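Local coordinates for exopolygalacturonate lyase (Vibrio vulnificus, PDB 5A29), which probably cleaves pectate (homogalacturonan) by metal-assisted beta-elimination, as a polysaccharide lyase of family 2, at residues V152-N157 against S546-G551. Sequence-based numbering, arbitrary orientation.
Sequences VHELKN and SGYIHG. With MN (manganese (II) ion), chain C; SRT (S,R meso-tartaric acid), chain R; EDO (1,2-ethanediol), chain E.
Ser546 and Asn157 begin a contact between two loops that run in roughly opposite directions beside the manganese site of this (alpha/alpha)-barrel family 2 lyase. Ser546 N donates to Asn157 O over 3.3 Å, with an N-H...O angle of 155° and the donor in the carbonyl plane. That oxygen also accepts from a water, and that water in turn accepts a hydrogen bond from Ser546 OG, closing a small polar loop at this end. A second water spans the carbonyls, donating to Lys156 O at 2.7 Å and also to Ser546 O, so the backbones are joined through solvent as well as directly.

Past Gly547, the ring of Tyr548 reaches across the gap between the loops. Its chi1 of 62° sets CG between the backbone N and carbonyl carbon, from where the phenol meets Glu154 and Lys156 edge-on, crossing both side chains at about a right angle. Tyr548 OH donates to Glu154 OE2 at 2.5 Å, on the anti side of the carboxylate and 33° out of its plane. Lys156 CB lies 3.6 Å from the same Tyr548 OH, near the ring plane. A water donates to the phenol oxygen and accepts from Lys156 NZ; the extended lysine carries NZ on to O1 of the tartrate, 2.6 Å away, in a pocket that Lys333 also lines.

Glu154 OE2 accepts from both Tyr548 OH and a water on the manganese ion, while Glu154 OE1 binds the metal itself at 2.0 Å, alongside His133 and His196. His550 completes the walk as a second-shell residue: His550 ND1 is hydrogen-bonded to that same water at 2.8 Å. The water's oxygen coordinates the manganese ion at 2.3 Å.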
loop_
_atom_site.group_PDB
_atom_site.type_symbol
_atom_site.label_atom_id
_atom_site.label_comp_id
_atom_site.label_asym_id
_atom_site.label_seq_id
_atom_site.Cartn_x
_atom_site.Cartn_y
_atom_site.Cartn_z
ATOM N N VAL A 152 8.190 17.949 -5.377
ATOM C CA VAL A 152 8.953 16.802 -5.771
ATOM C C VAL A 152 7.994 15.630 -6.023
ATOM O O VAL A 152 6.817 15.726 -5.651
ATOM C CB VAL A 152 9.971 16.427 -4.682
ATOM C CG1 VAL A 152 10.981 17.585 -4.557
ATOM C CG2 VAL A 152 9.286 16.132 -3.321
ATOM N N HIS A 153 8.493 14.572 -6.671
ATOM C CA HIS A 153 7.734 13.334 -6.908
ATOM C C HIS A 153 7.960 12.387 -5.734
ATOM O O HIS A 153 9.125 11.969 -5.516
ATOM C CB HIS A 153 8.269 12.696 -8.199
ATOM C CG HIS A 153 7.675 11.358 -8.523
ATOM N ND1 HIS A 153 8.250 10.159 -8.152
ATOM C CD2 HIS A 153 6.553 11.036 -9.225
ATOM C CE1 HIS A 153 7.490 9.157 -8.573
ATOM N NE2 HIS A 153 6.467 9.665 -9.254
ATOM N N GLU A 154 6.896 12.045 -4.970
ATOM C CA GLU A 154 7.023 11.143 -3.839
ATOM C C GLU A 154 5.919 10.037 -3.906
ATOM O O GLU A 154 4.733 10.374 -3.945
ATOM C CB GLU A 154 6.836 11.898 -2.533
ATOM C CG GLU A 154 6.757 11.017 -1.268
ATOM C CD GLU A 154 6.732 11.813 0.016
ATOM O OE1 GLU A 154 7.763 12.482 0.330
ATOM O OE2 GLU A 154 5.712 11.773 0.836
ATOM N N LEU A 155 6.326 8.781 -3.846
ATOM C CA LEU A 155 5.424 7.632 -3.659
ATOM C C LEU A 155 5.831 6.859 -2.410
ATOM O O LEU A 155 6.986 6.951 -1.909
ATOM C CB LEU A 155 5.476 6.694 -4.865
ATOM C CG LEU A 155 5.130 7.236 -6.264
ATOM C CD1 LEU A 155 5.059 6.060 -7.199
ATOM C CD2 LEU A 155 3.794 7.946 -6.179
ATOM N N LYS A 156 4.882 6.092 -1.888
ATOM C CA LYS A 156 5.124 5.304 -0.698
ATOM C C LYS A 156 4.068 4.197 -0.661
ATOM O O LYS A 156 2.961 4.438 -0.152
ATOM C CB LYS A 156 5.014 6.185 0.570
ATOM C CG LYS A 156 5.408 5.492 1.885
ATOM C CD LYS A 156 4.985 6.380 3.080
ATOM C CE LYS A 156 5.240 5.707 4.433
ATOM N NZ LYS A 156 4.974 6.623 5.614
ATOM N N ASN A 157 4.416 3.019 -1.173
ATOM C CA ASN A 157 3.470 1.887 -1.324
ATOM C C ASN A 157 2.196 2.361 -2.066
ATOM O O ASN A 157 1.060 2.067 -1.627
ATOM C CB ASN A 157 3.085 1.252 0.021
ATOM C CG ASN A 157 4.212 0.455 0.637
ATOM O OD1 ASN A 157 5.246 0.209 -0.030
ATOM N ND2 ASN A 157 4.061 0.087 1.907
ATOM N N SER A 546 -2.134 2.838 -1.655
ATOM C CA SER A 546 -2.983 3.944 -1.216
ATOM C C SER A 546 -2.139 5.218 -1.350
ATOM O O SER A 546 -0.886 5.152 -1.501
ATOM C CB SER A 546 -3.399 3.778 0.248
ATOM O OG SER A 546 -2.181 3.763 1.055
ATOM N N GLY A 547 -2.789 6.361 -1.194
ATOM C CA GLY A 547 -2.101 7.651 -1.396
ATOM C C GLY A 547 -2.417 8.621 -0.263
ATOM O O GLY A 547 -3.169 8.279 0.664
ATOM N N TYR A 548 -1.736 9.783 -0.265
ATOM C CA TYR A 548 -1.894 10.820 0.775
ATOM C C TYR A 548 -1.185 12.065 0.169
ATOM O O TYR A 548 -0.521 11.964 -0.913
ATOM C CB TYR A 548 -1.266 10.460 2.149
ATOM C CG TYR A 548 0.230 10.270 2.023
ATOM C CD1 TYR A 548 0.743 9.025 1.622
ATOM C CD2 TYR A 548 1.134 11.373 2.132
ATOM C CE1 TYR A 548 2.104 8.826 1.412
ATOM C CE2 TYR A 548 2.503 11.193 1.875
ATOM C CZ TYR A 548 2.981 9.914 1.528
ATOM O OH TYR A 548 4.346 9.685 1.336
ATOM N N ILE A 549 -1.409 13.226 0.810
ATOM C CA ILE A 549 -0.732 14.468 0.424
ATOM C C ILE A 549 -0.179 15.026 1.718
ATOM O O ILE A 549 -0.866 15.023 2.739
ATOM C CB ILE A 549 -1.716 15.479 -0.249
ATOM C CG1 ILE A 549 -2.375 14.763 -1.441
ATOM C CG2 ILE A 549 -0.994 16.778 -0.719
ATOM C CD1 ILE A 549 -3.368 15.607 -2.235
ATOM N N HIS A 550 1.067 15.509 1.657
ATOM C CA HIS A 550 1.758 15.952 2.836
ATOM C C HIS A 550 2.344 17.364 2.553
ATOM O O HIS A 550 3.051 17.552 1.556
ATOM C CB HIS A 550 2.902 14.988 3.107
ATOM C CG HIS A 550 3.635 15.272 4.374
ATOM N ND1 HIS A 550 4.987 14.998 4.532
ATOM C CD2 HIS A 550 3.222 15.836 5.532
ATOM C CE1 HIS A 550 5.361 15.375 5.744
ATOM N NE2 HIS A 550 4.308 15.880 6.376
ATOM N N GLY A 551 2.058 18.310 3.428
ATOM C CA GLY A 551 2.657 19.665 3.316
ATOM C C GLY A 551 2.135 20.515 4.454
ATOM O O GLY A 551 1.807 19.993 5.535
HETATM MN MN MN C . 8.196 13.681 1.855
HETATM O O1 SRT R . 2.933 5.989 7.064
HETATM O O11 SRT R . 2.155 4.953 5.330
HETATM C C1 SRT R . 2.159 5.165 6.558
HETATM C C2 SRT R . 1.279 4.381 7.515
HETATM O O2 SRT R . 0.011 4.939 7.792
HETATM C C3 SRT R . 1.234 2.914 7.097
HETATM O O3 SRT R . 2.583 2.499 7.381
HETATM C C4 SRT R . 0.142 2.187 7.852
HETATM O O4 SRT R . -0.925 2.080 7.212
HETATM O O41 SRT R . 0.270 1.812 9.066
HETATM C C1 EDO E . 10.825 5.090 -4.063
HETATM O O1 EDO E . 9.659 4.242 -4.008
HETATM C C2 EDO E . 10.551 6.139 -2.994
HETATM O O2 EDO E . 9.461 7.010 -3.452
HETATM O O HOH W 1 6.343 13.112 3.018
HETATM O O HOH W 2 0.666 5.664 0.569
HETATM O O HOH W 3 5.230 9.247 4.351
HETATM O O HOH W 4 -0.316 1.458 0.606
#